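Local atomic coordinates of Apc35852 (Geobacillus stearothermophilus, PDB entry 1U9C), a protein that is of unknown function but belongs to the DJ-1/PfpI family, whose members include chaperones and cysteine proteases. Residues A[16-21]-A[166-171]; A[37-40]-A[44-47]; A[113-118]-A[133-138]; A[152-157]-A[175-180]. All blocks are in the same frame, centred on the assembly; numbering follows the deposited sequence.

In the fold
Along the chain, interaction 2 closes first, at the 28-40 helix and the 44-49 strand, followed by interaction 3 and then interaction 4, whose segments alternate with those of interaction 1. Interaction 1 ties the loop after strand 7-12 to a loop far on in the sequence, and interactions 2 and 3 nest within the span it closes. Strands 7-12, 44-49 and 124-127 share one mixed sheet. Interactions 3 and 4, about 15 Å apart between centres, touch: Arg180 reaches Asn137, and Val136 packs on Thr176 and Leu177. Phe171 of interaction 1 packs on Val136 and Thr176, so these three form one connected set. Interaction 2 stands apart, its centre about 31 Å from that of interaction 1, across the chain's centre.

Interaction 1. Residues A[16-21]-A[166-171]; sequences TTITDD and DVHMPF
Ile18 turns CG1 back beside its own backbone N (chi1 -47°), which leaves CG2 as the branch that meets His168. In Thr19 the hydroxyl sits between the backbone N and the carbonyl carbon (chi1 67°), and the methyl is left to face the imidazole of the same histidine.

The Thr19 methyl lies over one face of the ring: CG2 is 3.6 Å from the centroid of the His168 ring, a CH-pi contact, but displaced toward the rim, so that Thr19 CG2 comes within 3.4 Å of His168 CE1. Ile18 comes in nearer the backbone of His168, its CG2 resting 3.6 Å from His168 CB and reaching the ring only obliquely. Farther in, Ile18 CD1 and Met169 CE just meet at 4.5 Å. The whole contact is apolar in character, and neither imidazole nitrogen takes a hydrogen bond from the other loop. With an alanine in place of His168, the Thr19 methyl would probably lose the ring face it rests on, and a gap would open between the two loops.

Behind the contact, Met169 packs on His99, Met102 and Phe103, and Ile18 shares Phe103, which places both loops against the 101-104 helix. Thr19 OG1 makes a weak hydrogen bond with His22 ND1. On the 16-21 side the chain turns a corner at Ile18, between the 7-12 and 22-23 strands, and Ile18 and Thr19 both face His22, which fits a classic beta bulge.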
loop_
_atom_site.group_PDB
_atom_site.type_symbol
_atom_site.label_atom_id
_atom_site.label_comp_id
_atom_site.label_asym_id
_atom_site.label_seq_id
_atom_site.Cartn_x
_atom_site.Cartn_y
_atom_site.Cartn_z
ATOM N N THR A 16 -0.997 15.578 1.853
ATOM C CA THR A 16 -0.598 16.317 0.671
ATOM C C THR A 16 0.688 17.141 0.809
ATOM O O THR A 16 1.332 17.459 -0.180
ATOM C CB THR A 16 -1.825 17.241 0.538
ATOM O OG1 THR A 16 -2.941 16.526 -0.028
ATOM C CG2 THR A 16 -1.548 18.524 -0.211
ATOM N N THR A 17 1.102 17.530 2.004
ATOM C CA THR A 17 2.163 18.567 2.176
ATOM C C THR A 17 3.595 18.032 2.192
ATOM O O THR A 17 3.934 17.103 2.920
ATOM C CB THR A 17 1.935 19.353 3.437
ATOM O OG1 THR A 17 1.836 18.451 4.545
ATOM C CG2 THR A 17 0.610 20.089 3.356
ATOM N N ILE A 18 4.439 18.569 1.331
ATOM C CA ILE A 18 5.892 18.338 1.482
ATOM C C ILE A 18 6.561 19.683 1.634
ATOM O O ILE A 18 7.167 19.948 2.678
ATOM C CB ILE A 18 6.443 17.569 0.292
ATOM C CG1 ILE A 18 5.552 16.386 -0.024
ATOM C CG2 ILE A 18 7.894 17.208 0.535
ATOM C CD1 ILE A 18 6.016 15.445 -1.193
ATOM N N THR A 19 6.493 20.522 0.602
ATOM C CA THR A 19 6.953 21.910 0.620
ATOM C C THR A 19 5.893 22.738 -0.111
ATOM O O THR A 19 4.892 22.150 -0.592
ATOM C CB THR A 19 8.253 22.023 -0.101
ATOM O OG1 THR A 19 8.065 21.765 -1.508
ATOM C CG2 THR A 19 9.192 20.956 0.335
ATOM N N ASP A 20 6.059 24.060 -0.169
ATOM C CA ASP A 20 5.097 24.926 -0.885
ATOM C C ASP A 20 5.037 24.620 -2.390
ATOM O O ASP A 20 3.966 24.683 -3.001
ATOM C CB ASP A 20 5.471 26.416 -0.709
ATOM C CG ASP A 20 5.077 26.997 0.656
ATOM O OD1 ASP A 20 4.042 26.591 1.244
ATOM O OD2 ASP A 20 5.750 27.900 1.223
ATOM N N ASP A 21 6.167 24.249 -2.970
ATOM C CA ASP A 21 6.288 23.895 -4.395
ATOM C C ASP A 21 6.106 22.394 -4.714
ATOM O O ASP A 21 6.341 21.962 -5.844
ATOM C CB ASP A 21 7.641 24.397 -4.901
ATOM C CG ASP A 21 8.267 23.520 -5.984
ATOM O OD1 ASP A 21 8.215 23.892 -7.182
ATOM O OD2 ASP A 21 8.879 22.461 -5.732
ATOM N N ASP A 166 13.947 12.423 -2.607
ATOM C CA ASP A 166 14.736 11.844 -1.517
ATOM C C ASP A 166 15.113 12.844 -0.408
ATOM O O ASP A 166 14.990 12.494 0.775
ATOM C CB ASP A 166 16.020 11.155 -2.039
ATOM C CG ASP A 166 17.001 12.103 -2.681
ATOM O OD1 ASP A 166 16.595 12.958 -3.496
ATOM O OD2 ASP A 166 18.232 12.039 -2.430
ATOM N N VAL A 167 15.590 14.048 -0.765
ATOM C CA VAL A 167 15.971 15.040 0.222
ATOM C C VAL A 167 14.814 15.533 1.086
ATOM O O VAL A 167 15.094 16.021 2.180
ATOM C CB VAL A 167 16.700 16.219 -0.431
ATOM C CG1 VAL A 167 17.961 15.746 -1.104
ATOM C CG2 VAL A 167 15.804 16.986 -1.396
ATOM N N HIS A 168 13.568 15.387 0.620
ATOM C CA HIS A 168 12.402 15.810 1.414
ATOM C C HIS A 168 11.670 14.664 2.100
ATOM O O HIS A 168 10.574 14.850 2.638
ATOM C CB HIS A 168 11.411 16.573 0.549
ATOM C CG HIS A 168 11.846 17.930 0.157
ATOM N ND1 HIS A 168 12.126 18.924 1.083
ATOM C CD2 HIS A 168 12.193 18.446 -1.054
ATOM C CE1 HIS A 168 12.498 20.017 0.445
ATOM N NE2 HIS A 168 12.587 19.734 -0.849
ATOM N N MET A 169 12.183 13.442 2.014
ATOM C CA MET A 169 11.596 12.323 2.724
ATOM C C MET A 169 12.168 12.260 4.127
ATOM O O MET A 169 13.345 12.525 4.348
ATOM C CB MET A 169 11.932 11.020 2.011
ATOM C CG MET A 169 11.233 10.880 0.691
ATOM S SD MET A 169 9.424 10.941 0.690
ATOM C CE MET A 169 9.209 12.672 0.218
ATOM N N PRO A 170 11.302 11.901 5.079
ATOM C CA PRO A 170 11.681 11.735 6.464
ATOM C C PRO A 170 12.655 10.585 6.672
ATOM O O PRO A 170 13.386 10.577 7.678
ATOM C CB PRO A 170 10.345 11.469 7.155
ATOM C CG PRO A 170 9.532 11.006 6.190
ATOM C CD PRO A 170 9.853 11.721 4.901
ATOM N N PHE A 171 12.608 9.639 5.737
ATOM C CA PHE A 171 13.548 8.506 5.662
ATOM C C PHE A 171 13.432 7.943 4.260
ATOM O O PHE A 171 12.482 8.241 3.537
ATOM C CB PHE A 171 13.173 7.422 6.668
ATOM C CG PHE A 171 11.763 6.888 6.481
ATOM C CD1 PHE A 171 11.530 5.749 5.730
ATOM C CD2 PHE A 171 10.697 7.531 7.086
ATOM C CE1 PHE A 171 10.231 5.282 5.567
ATOM C CE2 PHE A 171 9.415 7.082 6.921
ATOM C CZ PHE A 171 9.179 5.940 6.169
#

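Interaction 2. Residues A[37-40]-A[44-47]; sequences VFQE and DVKV
Val45 meets Phe38 and Gln39 in two ways, by apolar packing and through a bridging water. The packing falls to one methyl. Val45 carries CG1 anti to its backbone N (chi1 -176°), which leaves CG2 on the side of the helix, where it sits 3.8 Å from Phe38 CB. Only the base of Phe38 takes part: its ring runs on from there, away from the 44-47 strand. The same Val45 methyl lies against the amide of Gln39, with OE1 3.3 Å from CG2 and 3.6 Å from Val45 CB. This is van der Waals contact between an amide oxygen and carbon, so the polar partner of OE1 has to come from another direction.

That partner is water 1. The glutamine chain bends at chi2 (-66°), and the bend brings its amide oxygen in beside Val45, where the water can reach it. The water donates to Gln39 OE1 over a short 2.5 Å and accepts from Val45 N at 2.9 Å. The strand N-H and the side-chain oxygen are thus joined through one molecule, with no direct bond between helix and strand. Gln39 is exposed, so the bridge sits at the solvent margin of the contact, while Phe38 closes its buried side.

In the fold this is the tight return from the 28-40 helix into the 44-49 strand, the last step of a beta-alpha-beta crossover that starts from the 7-12 strand. The Phe38 side chain continues onto Val8 of that strand and Val216 of the 209-221 helix, while Val45 also packs on Met10 and, back on its own helix, Tyr35.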
loop_
_atom_site.group_PDB
_atom_site.type_symbol
_atom_site.label_atom_id
_atom_site.label_comp_id
_atom_site.label_asym_id
_atom_site.label_seq_id
_atom_site.Cartn_x
_atom_site.Cartn_y
_atom_site.Cartn_z
ATOM N N VAL A 37 -9.575 -5.009 -10.042
ATOM C CA VAL A 37 -9.270 -6.435 -9.985
ATOM C C VAL A 37 -10.087 -7.118 -8.905
ATOM O O VAL A 37 -10.731 -8.176 -9.142
ATOM C CB VAL A 37 -7.727 -6.686 -9.771
ATOM C CG1 VAL A 37 -7.418 -8.169 -9.377
ATOM C CG2 VAL A 37 -6.910 -6.284 -11.003
ATOM N N PHE A 38 -10.086 -6.548 -7.693
ATOM C CA PHE A 38 -10.819 -7.167 -6.592
ATOM C C PHE A 38 -12.338 -7.155 -6.800
ATOM O O PHE A 38 -13.018 -8.147 -6.526
ATOM C CB PHE A 38 -10.433 -6.493 -5.263
ATOM C CG PHE A 38 -8.967 -6.580 -4.918
ATOM C CD1 PHE A 38 -8.180 -7.662 -5.257
ATOM C CD2 PHE A 38 -8.369 -5.537 -4.234
ATOM C CE1 PHE A 38 -6.854 -7.715 -4.938
ATOM C CE2 PHE A 38 -7.038 -5.603 -3.921
ATOM C CZ PHE A 38 -6.288 -6.692 -4.272
ATOM N N GLN A 39 -12.862 -6.043 -7.296
ATOM C CA GLN A 39 -14.295 -5.996 -7.628
ATOM C C GLN A 39 -14.635 -7.048 -8.689
ATOM O O GLN A 39 -15.690 -7.723 -8.531
ATOM C CB GLN A 39 -14.662 -4.581 -8.113
ATOM C CG GLN A 39 -14.658 -3.568 -7.033
ATOM C CD GLN A 39 -15.727 -3.821 -6.022
ATOM O OE1 GLN A 39 -15.476 -3.961 -4.828
ATOM N NE2 GLN A 39 -16.933 -3.983 -6.515
ATOM N N GLU A 40 -13.795 -7.241 -9.728
ATOM C CA GLU A 40 -14.046 -8.258 -10.822
ATOM C C GLU A 40 -14.106 -9.646 -10.253
ATOM O O GLU A 40 -14.794 -10.525 -10.795
ATOM C CB GLU A 40 -12.905 -8.202 -11.866
ATOM C CG GLU A 40 -12.950 -7.028 -12.844
ATOM C CD GLU A 40 -11.659 -6.805 -13.664
ATOM O OE1 GLU A 40 -10.532 -7.294 -13.359
ATOM O OE2 GLU A 40 -11.729 -6.068 -14.673
ATOM N N ASP A 44 -15.578 -8.425 -1.497
ATOM C CA ASP A 44 -16.183 -7.333 -0.697
ATOM C C ASP A 44 -15.036 -6.409 -0.291
ATOM O O ASP A 44 -14.289 -6.751 0.611
ATOM C CB ASP A 44 -16.858 -7.923 0.531
ATOM C CG ASP A 44 -17.478 -6.881 1.473
ATOM O OD1 ASP A 44 -17.587 -5.697 1.096
ATOM O OD2 ASP A 44 -17.936 -7.202 2.622
ATOM N N VAL A 45 -14.941 -5.234 -0.893
ATOM C CA VAL A 45 -13.821 -4.319 -0.645
ATOM C C VAL A 45 -14.260 -3.149 0.221
ATOM O O VAL A 45 -15.219 -2.460 -0.092
ATOM C CB VAL A 45 -13.270 -3.770 -1.968
ATOM C CG1 VAL A 45 -12.100 -2.940 -1.706
ATOM C CG2 VAL A 45 -12.928 -4.911 -2.935
ATOM N N LYS A 46 -13.574 -2.936 1.321
ATOM C CA LYS A 46 -13.773 -1.767 2.176
ATOM C C LYS A 46 -12.689 -0.776 1.859
ATOM O O LYS A 46 -11.480 -1.082 1.899
ATOM C CB LYS A 46 -13.685 -2.089 3.671
ATOM C CG LYS A 46 -13.919 -0.834 4.525
ATOM C CD LYS A 46 -14.135 -1.082 5.979
ATOM C CE LYS A 46 -14.376 0.181 6.723
ATOM N NZ LYS A 46 -14.770 -0.104 8.152
ATOM N N VAL A 47 -13.081 0.422 1.487
ATOM C CA VAL A 47 -12.176 1.511 1.145
ATOM C C VAL A 47 -11.997 2.482 2.285
ATOM O O VAL A 47 -12.934 3.153 2.647
ATOM C CB VAL A 47 -12.670 2.262 -0.127
ATOM C CG1 VAL A 47 -11.678 3.316 -0.524
ATOM C CG2 VAL A 47 -12.891 1.294 -1.301
HETATM O O HOH W 1 -16.991 -4.491 -2.868
#

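Interaction 3. Residues A[113-118]-A[133-138]; sequences YVLQQF and SGLVNA
Leu115 is the hub of the contact, and it touches three residues of the 133-138 segment. Its CD1 comes within 3.2 Å of Gly134 O, a close approach of a methyl to a backbone carbonyl. The same CD1 brushes Leu135 CD2 at 4.5 Å. Nearer the helix, Leu115 CB packs against Ala138 CB at 4.1 Å. With CG turned beside the backbone N (chi1 -74°), the leucine branch stretches out from the helix and is able to reach Gly134 while its CB stays beside Ala138.

The next shell fixes both sides. On the facing chain, a type I turn from Leu135 to Ala138 brings Ala138 round to Leu115, closed by Ala138 N to Leu135 O at 3.3 Å. Gln116 NE2 bonds to Thr139 O, adding a polar link beside the apolar one. Leu115 also lies on Ile93 and Ile125 of the central sheet, so it is enclosed by its own helix, the 133-138 segment and the sheet.

Ser133 OG bonds to His130 O, next to Cys129, found here as 3-sulfinoalanine. The placing of Cys129 just after strand 124-127, followed by the helical turn at 133-136, is consistent with the nucleophile elbow of the DJ-1/PfpI family.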
loop_
_atom_site.group_PDB
_atom_site.type_symbol
_atom_site.label_atom_id
_atom_site.label_comp_id
_atom_site.label_asym_id
_atom_site.label_seq_id
_atom_site.Cartn_x
_atom_site.Cartn_y
_atom_site.Cartn_z
ATOM N N TYR A 113 -1.351 -1.027 14.443
ATOM C CA TYR A 113 -2.148 -2.007 15.155
ATOM C C TYR A 113 -2.878 -2.958 14.210
ATOM O O TYR A 113 -2.873 -4.160 14.370
ATOM C CB TYR A 113 -3.175 -1.281 16.014
ATOM C CG TYR A 113 -4.015 -2.255 16.784
ATOM C CD1 TYR A 113 -3.608 -2.705 18.032
ATOM C CD2 TYR A 113 -5.211 -2.706 16.292
ATOM C CE1 TYR A 113 -4.377 -3.610 18.749
ATOM C CE2 TYR A 113 -5.971 -3.631 16.985
ATOM C CZ TYR A 113 -5.555 -4.062 18.219
ATOM O OH TYR A 113 -6.339 -4.971 18.916
ATOM N N VAL A 114 -3.495 -2.426 13.161
ATOM C CA VAL A 114 -4.119 -3.220 12.132
ATOM C C VAL A 114 -3.134 -4.147 11.467
ATOM O O VAL A 114 -3.435 -5.357 11.370
ATOM C CB VAL A 114 -4.840 -2.287 11.131
ATOM C CG1 VAL A 114 -5.316 -3.088 9.971
ATOM C CG2 VAL A 114 -6.024 -1.605 11.796
ATOM N N LEU A 115 -1.970 -3.697 11.026
ATOM C CA LEU A 115 -1.019 -4.543 10.322
ATOM C C LEU A 115 -0.527 -5.625 11.292
ATOM O O LEU A 115 -0.345 -6.764 10.868
ATOM C CB LEU A 115 0.147 -3.728 9.799
ATOM C CG LEU A 115 -0.192 -2.877 8.584
ATOM C CD1 LEU A 115 0.845 -1.849 8.355
ATOM C CD2 LEU A 115 -0.385 -3.739 7.337
ATOM N N GLN A 116 -0.318 -5.282 12.549
ATOM C CA GLN A 116 0.086 -6.310 13.528
ATOM C C GLN A 116 -0.914 -7.434 13.603
ATOM O O GLN A 116 -0.536 -8.644 13.613
ATOM C CB GLN A 116 0.243 -5.668 14.896
ATOM C CG GLN A 116 0.546 -6.666 16.059
ATOM C CD GLN A 116 0.959 -5.993 17.318
ATOM O OE1 GLN A 116 0.267 -6.056 18.344
ATOM N NE2 GLN A 116 2.120 -5.385 17.286
ATOM N N GLN A 117 -2.195 -7.103 13.666
ATOM C CA GLN A 117 -3.192 -8.155 13.750
ATOM C C GLN A 117 -3.269 -8.992 12.492
ATOM O O GLN A 117 -3.414 -10.241 12.542
ATOM C CB GLN A 117 -4.550 -7.571 14.084
ATOM C CG GLN A 117 -4.579 -6.972 15.418
ATOM C CD GLN A 117 -4.427 -8.012 16.535
ATOM O OE1 GLN A 117 -5.177 -8.971 16.548
ATOM N NE2 GLN A 117 -3.458 -7.840 17.381
ATOM N N PHE A 118 -3.236 -8.351 11.320
ATOM C CA PHE A 118 -3.179 -9.119 10.084
ATOM C C PHE A 118 -2.015 -10.095 10.077
ATOM O O PHE A 118 -2.169 -11.253 9.670
ATOM C CB PHE A 118 -3.120 -8.212 8.831
ATOM C CG PHE A 118 -4.492 -7.752 8.341
ATOM C CD1 PHE A 118 -5.164 -6.763 9.023
ATOM C CD2 PHE A 118 -5.034 -8.228 7.212
ATOM C CE1 PHE A 118 -6.388 -6.278 8.539
ATOM C CE2 PHE A 118 -6.285 -7.770 6.746
ATOM C CZ PHE A 118 -6.916 -6.777 7.420
ATOM N N SER A 133 5.673 1.836 3.271
ATOM C CA SER A 133 5.901 2.753 4.412
ATOM C C SER A 133 5.073 2.385 5.648
ATOM O O SER A 133 5.497 2.588 6.779
ATOM C CB SER A 133 5.675 4.220 4.006
ATOM O OG SER A 133 4.368 4.443 3.611
ATOM N N GLY A 134 3.880 1.822 5.426
ATOM C CA GLY A 134 3.011 1.413 6.534
ATOM C C GLY A 134 3.655 0.295 7.340
ATOM O O GLY A 134 3.332 0.122 8.496
ATOM N N LEU A 135 4.587 -0.432 6.724
ATOM C CA LEU A 135 5.240 -1.574 7.394
ATOM C C LEU A 135 6.486 -1.199 8.195
ATOM O O LEU A 135 7.007 -2.041 8.957
ATOM C CB LEU A 135 5.654 -2.594 6.353
ATOM C CG LEU A 135 4.510 -3.367 5.726
ATOM C CD1 LEU A 135 4.920 -3.964 4.379
ATOM C CD2 LEU A 135 4.081 -4.483 6.730
ATOM N N VAL A 136 7.010 0.018 8.032
ATOM C CA VAL A 136 8.372 0.295 8.526
ATOM C C VAL A 136 8.485 0.119 10.046
ATOM O O VAL A 136 9.517 -0.380 10.538
ATOM C CB VAL A 136 8.849 1.696 8.030
ATOM C CG1 VAL A 136 9.972 2.254 8.866
ATOM C CG2 VAL A 136 9.253 1.548 6.557
ATOM N N ASN A 137 7.449 0.518 10.785
ATOM C CA ASN A 137 7.409 0.451 12.247
ATOM C C ASN A 137 6.278 -0.458 12.770
ATOM O O ASN A 137 5.890 -0.346 13.939
ATOM C CB ASN A 137 7.250 1.852 12.813
ATOM C CG ASN A 137 8.347 2.793 12.343
ATOM O OD1 ASN A 137 9.530 2.465 12.438
ATOM N ND2 ASN A 137 7.978 4.009 11.930
ATOM N N ALA A 138 5.839 -1.399 11.933
ATOM C CA ALA A 138 4.813 -2.392 12.284
ATOM C C ALA A 138 5.490 -3.705 12.717
ATOM O O ALA A 138 6.549 -4.066 12.193
ATOM C CB ALA A 138 3.894 -2.673 11.131
#

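Interaction 4. Residues A[152-157]-A[175-180]; sequences VTSFTD and STLRLR
The start of the 157-163 helix, with Thr156 at its N-cap, is joined here to the first turn of the 173-179 helix. Asp157 receives the hydroxyl of Ser175: Ser175 OG donates to Asp157 OD2 at 2.5 Å, a short bond that arrives on the syn side of the carboxylate and 19° out of its plane. Water 2 also donates to Asp157 OD2, at 2.7 Å, and accepts from Arg178 NH2 at 3.1 Å. Glu174 meets the same helix start, its OE1 accepting from Asp157 N. Earlier in the chain, Ser154 and Val152 meet Leu177: its CD1 lies 3.6 Å from Ser154 OG and 4.3 Å from Val152 CG2. Set between its backbone N and carbonyl carbon (chi1 70°), Ser154 OG can also donate to Phe155 O, from above the carbonyl plane. An alanine in place of Asp157 would probably leave the Ser175 hydroxyl and the bridging water without their shared acceptor, and the two helices less firmly joined at this end.

Ser175 OG and water 2 both donate to Asp157 OD2, which probably limits how freely the carboxylate can turn; Arg178 is linked to it only through the water, its NH2 lying 5.1 Å from Asp157 OD2.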
loop_
_atom_site.group_PDB
_atom_site.type_symbol
_atom_site.label_atom_id
_atom_site.label_comp_id
_atom_site.label_asym_id
_atom_site.label_seq_id
_atom_site.Cartn_x
_atom_site.Cartn_y
_atom_site.Cartn_z
ATOM N N VAL A 152 11.042 -8.541 0.120
ATOM C CA VAL A 152 10.146 -7.438 -0.194
ATOM C C VAL A 152 10.728 -6.535 -1.237
ATOM O O VAL A 152 11.969 -6.499 -1.440
ATOM C CB VAL A 152 9.818 -6.589 1.002
ATOM C CG1 VAL A 152 9.323 -7.390 2.148
ATOM C CG2 VAL A 152 10.992 -5.696 1.417
ATOM N N THR A 153 9.838 -5.765 -1.846
ATOM C CA THR A 153 10.211 -4.657 -2.695
ATOM C C THR A 153 9.450 -3.413 -2.317
ATOM O O THR A 153 8.514 -3.459 -1.519
ATOM C CB THR A 153 10.045 -5.037 -4.168
ATOM O OG1 THR A 153 10.700 -4.096 -5.021
ATOM C CG2 THR A 153 8.605 -5.075 -4.635
ATOM N N SER A 154 9.859 -2.294 -2.905
ATOM C CA SER A 154 9.196 -1.005 -2.724
ATOM C C SER A 154 9.754 -0.073 -3.751
ATOM O O SER A 154 10.711 -0.399 -4.434
ATOM C CB SER A 154 9.402 -0.387 -1.344
ATOM O OG SER A 154 10.751 0.078 -1.125
ATOM N N PHE A 155 9.271 1.169 -3.734
ATOM C CA PHE A 155 9.893 2.238 -4.486
ATOM C C PHE A 155 11.346 2.287 -4.053
ATOM O O PHE A 155 11.660 2.280 -2.879
ATOM C CB PHE A 155 9.247 3.548 -4.132
ATOM C CG PHE A 155 9.383 4.604 -5.168
ATOM C CD1 PHE A 155 8.678 4.532 -6.331
ATOM C CD2 PHE A 155 10.139 5.725 -4.917
ATOM C CE1 PHE A 155 8.749 5.549 -7.241
ATOM C CE2 PHE A 155 10.202 6.747 -5.832
ATOM C CZ PHE A 155 9.502 6.660 -6.973
ATOM N N THR A 156 12.232 2.296 -5.023
ATOM C CA THR A 156 13.645 2.169 -4.705
ATOM C C THR A 156 14.264 3.508 -4.425
ATOM O O THR A 156 13.767 4.546 -4.863
ATOM C CB THR A 156 14.411 1.485 -5.855
ATOM O OG1 THR A 156 14.304 2.257 -7.059
ATOM C CG2 THR A 156 13.881 0.097 -6.169
ATOM N N ASP A 157 15.394 3.459 -3.734
ATOM C CA ASP A 157 16.158 4.671 -3.465
ATOM C C ASP A 157 16.592 5.324 -4.754
ATOM O O ASP A 157 16.620 6.542 -4.834
ATOM C CB ASP A 157 17.384 4.394 -2.641
ATOM C CG ASP A 157 17.074 3.916 -1.247
ATOM O OD1 ASP A 157 15.916 3.998 -0.783
ATOM O OD2 ASP A 157 17.998 3.455 -0.528
ATOM N N SER A 175 15.878 1.740 1.990
ATOM C CA SER A 175 16.933 1.726 2.986
ATOM C C SER A 175 16.407 1.321 4.342
ATOM O O SER A 175 17.022 0.541 5.073
ATOM C CB SER A 175 17.525 3.132 3.100
ATOM O OG SER A 175 18.314 3.384 1.953
ATOM N N THR A 176 15.247 1.878 4.674
ATOM C CA THR A 176 14.675 1.642 5.978
ATOM C C THR A 176 14.136 0.213 6.112
ATOM O O THR A 176 14.277 -0.443 7.156
ATOM C CB THR A 176 13.685 2.788 6.331
ATOM O OG1 THR A 176 14.415 4.026 6.332
ATOM C CG2 THR A 176 13.205 2.706 7.767
ATOM N N LEU A 177 13.491 -0.284 5.051
ATOM C CA LEU A 177 13.042 -1.666 5.065
ATOM C C LEU A 177 14.198 -2.644 5.238
ATOM O O LEU A 177 14.110 -3.604 6.000
ATOM C CB LEU A 177 12.307 -2.011 3.770
ATOM C CG LEU A 177 10.947 -1.385 3.588
ATOM C CD1 LEU A 177 10.532 -1.513 2.141
ATOM C CD2 LEU A 177 9.935 -1.961 4.557
ATOM N N ARG A 178 15.300 -2.402 4.544
ATOM C CA ARG A 178 16.491 -3.229 4.766
ATOM C C ARG A 178 17.052 -3.111 6.193
ATOM O O ARG A 178 17.387 -4.102 6.823
ATOM C CB ARG A 178 17.560 -2.931 3.729
ATOM C CG ARG A 178 18.806 -3.714 3.944
ATOM C CD ARG A 178 19.932 -3.378 2.982
ATOM N NE ARG A 178 19.463 -3.411 1.597
ATOM C CZ ARG A 178 19.142 -2.352 0.869
ATOM N NH1 ARG A 178 18.738 -2.531 -0.370
ATOM N NH2 ARG A 178 19.228 -1.111 1.362
ATOM N N LEU A 179 17.097 -1.898 6.707
ATOM C CA LEU A 179 17.531 -1.649 8.064
ATOM C C LEU A 179 16.665 -2.378 9.083
ATOM O O LEU A 179 17.186 -2.831 10.107
ATOM C CB LEU A 179 17.511 -0.130 8.324
ATOM C CG LEU A 179 18.132 0.457 9.566
ATOM C CD1 LEU A 179 19.568 0.026 9.639
ATOM C CD2 LEU A 179 18.032 1.992 9.527
ATOM N N ARG A 180 15.360 -2.486 8.797
ATOM C CA ARG A 180 14.420 -3.213 9.660
ATOM C C ARG A 180 14.540 -4.758 9.508
ATOM O O ARG A 180 13.866 -5.529 10.200
ATOM C CB ARG A 180 12.964 -2.741 9.397
ATOM C CG ARG A 180 12.703 -1.245 9.721
ATOM C CD ARG A 180 12.498 -0.935 11.213
ATOM N NE ARG A 180 12.115 0.465 11.436
ATOM C CZ ARG A 180 12.935 1.494 11.548
ATOM N NH1 ARG A 180 14.259 1.340 11.539
ATOM N NH2 ARG A 180 12.425 2.714 11.712
HETATM O O HOH W 2 19.477 1.173 -0.681
#